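Local coordinates for protein nigritoxine (Vibrio nigripulchritudo, PDB 5M41) that acts as a bacterial toxin against crustaceans and insects and has a fold described as new, at residues V273-Q277 against R425-R429; L313-A317 against V342-S346; S488-N493 against T510-V514. All coordinates share one frame; numbering follows the deposited sequence.

How the interactions relate
Three separate contacts sample different parts of one long chain. Interaction 1 ties the loop before helix 277-283 to the lead-in of strand 427-429, and the loop so closed contains interaction 2 in sequence, where helix 302-319 packs on strand 340-348. Their centres are 22 Å apart and their nearest atoms about 11 Å, so they are neighbours that do not touch. Interaction 3, a turn held to strand 505-515, follows both in sequence and lies far off, with its centre 53 Å from that of interaction 1 and 43 Å from that of interaction 2. None of them includes the magnesium-site residues Val-189, Glu-192 and Asp-195.

Interaction 1: V273-Q277 against R425-R429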
loop_
_atom_site.group_PDB
_atom_site.type_symbol
_atom_site.label_atom_id
_atom_site.label_comp_id
_atom_site.label_asym_id
_atom_site.label_seq_id
_atom_site.Cartn_x
_atom_site.Cartn_y
_atom_site.Cartn_z
ATOM N N VAL A 273 -6.181 -3.388 -14.495
ATOM C CA VAL A 273 -7.199 -3.992 -13.628
ATOM C C VAL A 273 -7.061 -3.529 -12.181
ATOM O O VAL A 273 -5.976 -3.596 -11.603
ATOM C CB VAL A 273 -7.225 -5.543 -13.743
ATOM C CG1 VAL A 273 -5.928 -6.078 -14.347
ATOM C CG2 VAL A 273 -7.550 -6.212 -12.406
ATOM N N GLU A 274 -8.165 -3.049 -11.607
ATOM C CA GLU A 274 -8.173 -2.490 -10.247
ATOM C C GLU A 274 -9.279 -3.089 -9.384
ATOM O O GLU A 274 -10.393 -3.289 -9.860
ATOM C CB GLU A 274 -8.326 -0.962 -10.290
ATOM C CG GLU A 274 -7.156 -0.208 -10.919
ATOM C CD GLU A 274 -5.837 -0.334 -10.152
ATOM O OE1 GLU A 274 -5.816 -0.832 -8.998
ATOM O OE2 GLU A 274 -4.800 0.081 -10.714
ATOM N N TYR A 275 -8.981 -3.340 -8.111
ATOM C CA TYR A 275 -9.895 -4.083 -7.243
ATOM C C TYR A 275 -10.793 -3.234 -6.343
ATOM O O TYR A 275 -10.413 -2.132 -5.936
ATOM C CB TYR A 275 -9.117 -5.090 -6.391
ATOM C CG TYR A 275 -8.452 -6.169 -7.218
ATOM C CD1 TYR A 275 -9.211 -7.173 -7.819
ATOM C CD2 TYR A 275 -7.065 -6.176 -7.408
ATOM C CE1 TYR A 275 -8.615 -8.155 -8.590
ATOM C CE2 TYR A 275 -6.455 -7.156 -8.185
ATOM C CZ TYR A 275 -7.232 -8.139 -8.769
ATOM O OH TYR A 275 -6.651 -9.117 -9.523
ATOM N N SER A 276 -11.981 -3.764 -6.044
ATOM C CA SER A 276 -12.839 -3.224 -4.988
ATOM C C SER A 276 -12.706 -4.089 -3.742
ATOM O O SER A 276 -12.182 -5.206 -3.803
ATOM C CB SER A 276 -14.301 -3.175 -5.429
ATOM O OG SER A 276 -14.904 -4.451 -5.300
ATOM N N GLN A 277 -13.201 -3.576 -2.621
ATOM C CA GLN A 277 -13.065 -4.248 -1.329
ATOM C C GLN A 277 -13.724 -5.630 -1.244
ATOM O O GLN A 277 -13.178 -6.529 -0.604
ATOM C CB GLN A 277 -13.560 -3.345 -0.200
ATOM C CG GLN A 277 -12.609 -2.204 0.136
ATOM C CD GLN A 277 -13.268 -1.128 0.981
ATOM O OE1 GLN A 277 -13.237 0.055 0.633
ATOM N NE2 GLN A 277 -13.880 -1.535 2.094
ATOM N N ARG A 425 3.385 -4.531 -10.689
ATOM C CA ARG A 425 2.613 -5.171 -9.619
ATOM C C ARG A 425 2.856 -6.675 -9.570
ATOM O O ARG A 425 3.165 -7.276 -10.592
ATOM C CB ARG A 425 1.127 -4.927 -9.881
ATOM C CG ARG A 425 0.729 -3.456 -9.748
ATOM C CD ARG A 425 -0.604 -3.180 -10.430
ATOM N NE ARG A 425 -1.713 -3.599 -9.575
ATOM C CZ ARG A 425 -2.999 -3.628 -9.951
ATOM N NH1 ARG A 425 -3.345 -3.278 -11.190
ATOM N NH2 ARG A 425 -3.937 -4.027 -9.087
ATOM N N PRO A 426 2.742 -7.289 -8.377
ATOM C CA PRO A 426 2.832 -8.741 -8.294
ATOM C C PRO A 426 1.609 -9.358 -8.960
ATOM O O PRO A 426 0.561 -8.710 -9.024
ATOM C CB PRO A 426 2.797 -9.007 -6.777
ATOM C CG PRO A 426 1.975 -7.844 -6.246
ATOM C CD PRO A 426 2.531 -6.683 -7.045
ATOM N N THR A 427 1.743 -10.581 -9.473
ATOM C CA THR A 427 0.632 -11.234 -10.138
ATOM C C THR A 427 0.483 -12.683 -9.654
ATOM O O THR A 427 1.410 -13.277 -9.123
ATOM C CB THR A 427 0.756 -11.258 -11.692
ATOM O OG1 THR A 427 1.817 -12.135 -12.076
ATOM C CG2 THR A 427 0.960 -9.873 -12.341
ATOM N N TYR A 428 -0.697 -13.253 -9.858
ATOM C CA TYR A 428 -0.947 -14.652 -9.542
ATOM C C TYR A 428 -1.798 -15.261 -10.640
ATOM O O TYR A 428 -2.393 -14.547 -11.449
ATOM C CB TYR A 428 -1.655 -14.815 -8.190
ATOM C CG TYR A 428 -3.126 -14.450 -8.189
ATOM C CD1 TYR A 428 -4.113 -15.442 -8.193
ATOM C CD2 TYR A 428 -3.534 -13.106 -8.169
ATOM C CE1 TYR A 428 -5.472 -15.116 -8.164
ATOM C CE2 TYR A 428 -4.878 -12.766 -8.167
ATOM C CZ TYR A 428 -5.842 -13.767 -8.162
ATOM O OH TYR A 428 -7.172 -13.413 -8.141
ATOM N N ARG A 429 -1.816 -16.581 -10.681
ATOM C CA ARG A 429 -2.617 -17.298 -11.641
ATOM C C ARG A 429 -3.718 -18.005 -10.869
ATOM O O ARG A 429 -3.444 -18.831 -10.000
ATOM C CB ARG A 429 -1.747 -18.296 -12.418
ATOM C CG ARG A 429 -2.522 -19.214 -13.362
ATOM C CD ARG A 429 -1.611 -20.273 -13.980
ATOM N NE ARG A 429 -0.295 -19.694 -14.204
ATOM C CZ ARG A 429 0.075 -19.052 -15.313
ATOM N NH1 ARG A 429 -0.754 -18.934 -16.354
ATOM N NH2 ARG A 429 1.293 -18.539 -15.384
#
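At the lead-in to strand 427-429, Arg-425 reaches across to the loop that precedes helix 277-283 and takes hold of the backbone of Val-273. Its NH1 donates to Val-273 O at 2.7 Å with a nearly straight N-H...O angle of 166°, and the oxygen lies at the edge of the guanidinium, almost in its plane. NH2 adds a weak bond of 3.3 Å to the same Val-273 O, so one carbonyl is shared by two donors. The arginine chain is long enough to span the gap; it bends at chi3 (80°) and ends with the guanidinium edge toward the Val-273 carbonyl. Strand 427-429, which Arg-425 precedes, is the middle of a three-stranded antiparallel sheet, between 354-357 and 435-437. The carboxylate of Glu-274 lies nearly parallel to the guanidinium, the planes 6° apart, and its OE2 is 3.7 Å from Arg-425 NH1. That is a long salt bridge of charge alone, as no N-H points at the oxygen; OE1 has a further weak ion pair with Lys-406. Tyr-275 brings its ring beside Arg-425, with CE2 4.1 Å from NH2, while its hydroxyl is hydrogen-bonded to Pro-437 O and approaches Tyr-428 CE2 at 4.3 Å.

Interaction 2: L313-A317 against V342-S346; sequences LTADA and VAKLS
Leu-313 O accepts the helical hydrogen bond of Ala-317 N at 3.2 Å, and the methyl CD1 of Leu-345 packs against this same oxygen at 3.7 Å. The setting is a helix laid on an antiparallel sheet: the axes of the segments 313-317 and 342-346 come within 9.4 Å at closest, with 33° between their N-to-C directions. No hydrogen bond crosses the interface, which is held by apolar side chains. Leu-313 and Leu-345 reach out from helix and strand and meet tip to tip, CD2 of Leu-313 lying 3.9 Å from CG of Leu-345. With CG swung away from the backbone N (chi1 -174°), Leu-313 also sends CD2 over Ala-343, where it meets CB at 3.9 Å. Ala-317, one turn along the helix, has its CB 3.5 Å from Leu-345 CD1, a close fit between methyls. A small side chain suits both alanine positions, since the leucine methyls come this close to it. Lys-344 points away from the helix, its NZ bonded to Gln-292. Thr-314 turns its hydroxyl back to Ala-310 O, which satisfies the polar group of this buried residue, and OG1 rests 3.9 Å from Leu-345 CD2.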
loop_
_atom_site.group_PDB
_atom_site.type_symbol
_atom_site.label_atom_id
_atom_site.label_comp_id
_atom_site.label_asym_id
_atom_site.label_seq_id
_atom_site.Cartn_x
_atom_site.Cartn_y
_atom_site.Cartn_z
ATOM N N LEU A 313 11.848 -6.136 10.812
ATOM C CA LEU A 313 10.666 -6.987 10.934
ATOM C C LEU A 313 10.775 -8.225 10.045
ATOM O O LEU A 313 10.419 -9.331 10.459
ATOM C CB LEU A 313 9.404 -6.199 10.573
ATOM C CG LEU A 313 8.035 -6.864 10.761
ATOM C CD1 LEU A 313 7.666 -6.953 12.241
ATOM C CD2 LEU A 313 6.995 -6.052 10.000
ATOM N N THR A 314 11.256 -8.044 8.820
ATOM C CA THR A 314 11.398 -9.181 7.905
ATOM C C THR A 314 12.457 -10.172 8.409
ATOM O O THR A 314 12.264 -11.400 8.333
ATOM C CB THR A 314 11.720 -8.723 6.464
ATOM O OG1 THR A 314 10.834 -7.660 6.086
ATOM C CG2 THR A 314 11.548 -9.863 5.492
ATOM N N ALA A 315 13.573 -9.637 8.915
ATOM C CA ALA A 315 14.673 -10.465 9.426
ATOM C C ALA A 315 14.184 -11.304 10.601
ATOM O O ALA A 315 14.432 -12.503 10.642
ATOM C CB ALA A 315 15.874 -9.606 9.811
ATOM N N ASP A 316 13.442 -10.692 11.522
ATOM C CA ASP A 316 12.961 -11.430 12.705
ATOM C C ASP A 316 12.022 -12.570 12.329
ATOM O O ASP A 316 12.080 -13.637 12.936
ATOM C CB ASP A 316 12.286 -10.516 13.726
ATOM C CG ASP A 316 13.216 -9.452 14.273
ATOM O OD1 ASP A 316 14.449 -9.541 14.074
ATOM O OD2 ASP A 316 12.699 -8.505 14.899
ATOM N N ALA A 317 11.181 -12.355 11.317
ATOM C CA ALA A 317 10.220 -13.379 10.909
ATOM C C ALA A 317 10.914 -14.612 10.327
ATOM O O ALA A 317 10.474 -15.746 10.557
ATOM C CB ALA A 317 9.205 -12.810 9.932
ATOM N N VAL A 342 2.425 1.789 9.797
ATOM C CA VAL A 342 2.586 0.454 10.351
ATOM C C VAL A 342 3.268 -0.446 9.309
ATOM O O VAL A 342 2.915 -0.409 8.122
ATOM C CB VAL A 342 1.242 -0.128 10.868
ATOM C CG1 VAL A 342 0.256 -0.370 9.735
ATOM C CG2 VAL A 342 1.462 -1.396 11.688
ATOM N N ALA A 343 4.275 -1.203 9.744
ATOM C CA ALA A 343 4.818 -2.290 8.931
ATOM C C ALA A 343 4.198 -3.575 9.441
ATOM O O ALA A 343 4.090 -3.779 10.660
ATOM C CB ALA A 343 6.330 -2.366 9.045
ATOM N N LYS A 344 3.782 -4.423 8.508
ATOM C CA LYS A 344 3.154 -5.682 8.831
ATOM C C LYS A 344 3.385 -6.652 7.686
ATOM O O LYS A 344 3.192 -6.283 6.525
ATOM C CB LYS A 344 1.645 -5.465 9.027
ATOM C CG LYS A 344 0.912 -6.632 9.661
ATOM C CD LYS A 344 -0.389 -6.189 10.350
ATOM C CE LYS A 344 -1.024 -7.343 11.148
ATOM N NZ LYS A 344 -1.796 -6.822 12.338
ATOM N N LEU A 345 3.768 -7.887 8.018
ATOM C CA LEU A 345 4.023 -8.945 7.041
ATOM C C LEU A 345 2.791 -9.809 6.927
ATOM O O LEU A 345 2.106 -10.048 7.938
ATOM C CB LEU A 345 5.160 -9.862 7.506
ATOM C CG LEU A 345 6.504 -9.187 7.712
ATOM C CD1 LEU A 345 7.454 -10.150 8.404
ATOM C CD2 LEU A 345 7.071 -8.715 6.374
ATOM N N SER A 346 2.517 -10.271 5.702
ATOM C CA SER A 346 1.489 -11.257 5.456
ATOM C C SER A 346 2.122 -12.338 4.615
ATOM O O SER A 346 2.975 -12.062 3.780
ATOM C CB SER A 346 0.313 -10.671 4.680
ATOM O OG SER A 346 -0.377 -9.659 5.394
#

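Interaction 3: S488-N493 against T510-V514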
loop_
_atom_site.group_PDB
_atom_site.type_symbol
_atom_site.label_atom_id
_atom_site.label_comp_id
_atom_site.label_asym_id
_atom_site.label_seq_id
_atom_site.Cartn_x
_atom_site.Cartn_y
_atom_site.Cartn_z
ATOM N N SER A 488 -6.266 27.430 37.698
ATOM C CA SER A 488 -6.000 27.244 36.276
ATOM C C SER A 488 -6.838 26.126 35.658
ATOM O O SER A 488 -6.755 25.852 34.461
ATOM C CB SER A 488 -4.520 26.969 36.056
ATOM O OG SER A 488 -3.855 28.168 35.711
ATOM N N ASN A 489 -7.614 25.472 36.508
ATOM C CA ASN A 489 -8.609 24.520 36.096
ATOM C C ASN A 489 -9.920 24.864 36.786
ATOM O O ASN A 489 -10.464 24.041 37.517
ATOM C CB ASN A 489 -8.164 23.101 36.451
ATOM C CG ASN A 489 -9.071 22.040 35.852
ATOM O OD1 ASN A 489 -9.940 22.330 35.006
ATOM N ND2 ASN A 489 -8.882 20.802 36.287
ATOM N N PRO A 490 -10.442 26.086 36.557
ATOM C CA PRO A 490 -11.648 26.466 37.305
ATOM C C PRO A 490 -12.833 25.548 37.020
ATOM O O PRO A 490 -13.738 25.457 37.855
ATOM C CB PRO A 490 -11.957 27.890 36.800
ATOM C CG PRO A 490 -11.285 27.973 35.468
ATOM C CD PRO A 490 -10.042 27.137 35.603
ATOM N N ASN A 491 -12.838 24.877 35.861
ATOM C CA ASN A 491 -14.010 24.088 35.509
ATOM C C ASN A 491 -13.927 22.699 36.116
ATOM O O ASN A 491 -14.912 21.955 36.112
ATOM C CB ASN A 491 -14.235 24.036 33.977
ATOM C CG ASN A 491 -14.547 25.401 33.379
ATOM O OD1 ASN A 491 -14.167 25.695 32.235
ATOM N ND2 ASN A 491 -15.232 26.243 34.140
ATOM N N GLY A 492 -12.752 22.350 36.635
ATOM C CA GLY A 492 -12.548 21.021 37.193
ATOM C C GLY A 492 -12.502 19.963 36.101
ATOM O O GLY A 492 -13.063 18.861 36.257
ATOM N N ASN A 493 -11.824 20.289 34.996
ATOM C CA ASN A 493 -11.663 19.339 33.905
ATOM C C ASN A 493 -10.810 18.166 34.362
ATOM O O ASN A 493 -9.855 18.344 35.133
ATOM C CB ASN A 493 -11.104 20.014 32.636
ATOM C CG ASN A 493 -12.143 20.859 31.931
ATOM O OD1 ASN A 493 -13.322 20.535 31.950
ATOM N ND2 ASN A 493 -11.717 21.956 31.319
ATOM N N THR A 510 -4.533 17.763 30.969
ATOM C CA THR A 510 -5.740 18.393 31.474
ATOM C C THR A 510 -6.043 19.537 30.555
ATOM O O THR A 510 -5.118 20.239 30.116
ATOM C CB THR A 510 -5.524 18.940 32.913
ATOM O OG1 THR A 510 -5.234 17.838 33.769
ATOM C CG2 THR A 510 -6.766 19.683 33.448
ATOM N N TYR A 511 -7.326 19.729 30.253
ATOM C CA TYR A 511 -7.744 20.902 29.514
ATOM C C TYR A 511 -7.883 22.106 30.459
ATOM O O TYR A 511 -8.896 22.262 31.144
ATOM C CB TYR A 511 -9.071 20.633 28.798
ATOM C CG TYR A 511 -9.165 21.184 27.414
ATOM C CD1 TYR A 511 -9.997 20.571 26.476
ATOM C CD2 TYR A 511 -8.421 22.294 27.018
ATOM C CE1 TYR A 511 -10.105 21.051 25.184
ATOM C CE2 TYR A 511 -8.514 22.785 25.715
ATOM C CZ TYR A 511 -9.367 22.150 24.811
ATOM O OH TYR A 511 -9.495 22.590 23.522
ATOM N N ARG A 512 -6.878 22.976 30.455
ATOM C CA ARG A 512 -6.774 24.038 31.459
ATOM C C ARG A 512 -7.039 25.424 30.896
ATOM O O ARG A 512 -6.855 25.648 29.696
ATOM C CB ARG A 512 -5.372 24.049 32.045
ATOM C CG ARG A 512 -5.026 22.838 32.865
ATOM C CD ARG A 512 -3.528 22.837 33.082
ATOM N NE ARG A 512 -3.135 23.602 34.254
ATOM C CZ ARG A 512 -2.359 24.687 34.256
ATOM N NH1 ARG A 512 -1.869 25.200 33.135
ATOM N NH2 ARG A 512 -2.062 25.261 35.407
ATOM N N LYS A 513 -7.435 26.359 31.767
ATOM C CA LYS A 513 -7.705 27.722 31.322
ATOM C C LYS A 513 -6.538 28.629 31.673
ATOM O O LYS A 513 -6.304 28.925 32.848
ATOM C CB LYS A 513 -9.036 28.254 31.875
ATOM C CG LYS A 513 -9.755 29.173 30.886
ATOM C CD LYS A 513 -11.167 29.534 31.322
ATOM C CE LYS A 513 -12.188 28.455 30.983
ATOM N NZ LYS A 513 -12.824 28.656 29.651
ATOM N N VAL A 514 -5.800 29.048 30.649
ATOM C CA VAL A 514 -4.570 29.809 30.841
ATOM C C VAL A 514 -4.643 31.228 30.269
ATOM O O VAL A 514 -5.426 31.485 29.356
ATOM C CB VAL A 514 -3.338 29.086 30.253
ATOM C CG1 VAL A 514 -3.136 27.746 30.939
ATOM C CG2 VAL A 514 -3.436 28.946 28.736
#
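Asn-489 holds CG anti to its backbone nitrogen (chi1 -171°), which carries the amide across the turn to Asn-493, whereas Asn-493 swings CG to the side opposite its carbonyl carbon (chi1 -74°) and thereby aims its amide at Tyr-511. Asparagine suits both places because one short, flat group offers a donor and an acceptor. The Asn-489 amide bridges the backbone of Asn-493: OD1 accepts from Asn-493 N at 2.8 Å, and ND2 donates to Asn-493 O at 2.9 Å, in the carbonyl plane and on a lone pair. A type I beta turn runs from Asn-489 to Gly-492, closed by Gly-492 N to Asn-489 O; Asn-493 follows it. Pro-490 occupies the second position of the turn, where its ring-restricted phi fits, and Gly-492 adopts the positive phi that glycine tolerates.

Two bonds join this braced loop to the strand. Asn-493 ND2 donates to Tyr-511 O at 2.8 Å, almost straight at 167°, and Asn-493 OD1 accepts from Asn-562 N, so both ends of its amide are used and its rotation is fixed. Lys-513 N donates to Ser-488 O at 2.8 Å. Methyl CG2 of Thr-510 lies over a face of the Asn-489 amide, 3.7 Å from Asn-489 ND2, while Ser-488 CB lies over one face of the Arg-512 guanidinium, closest to NH2 (3.1 Å); that guanidinium also bonds to Gln-528 and makes a cation-pi contact with Trp-540. Lys-513 lays CB by Pro-490 CD, and its NZ is gripped by Gly-564 O, Ile-563 O and Asn-525 OD1.

Thr-510, Arg-512 and Val-514 form backbone bonds with strand 523-532; on the other edge of strand 505-515, where strand 496-500 pairs further along, Tyr-511 O takes the Asn-493 side-chain amide and Lys-513 N the carbonyl of Ser-488.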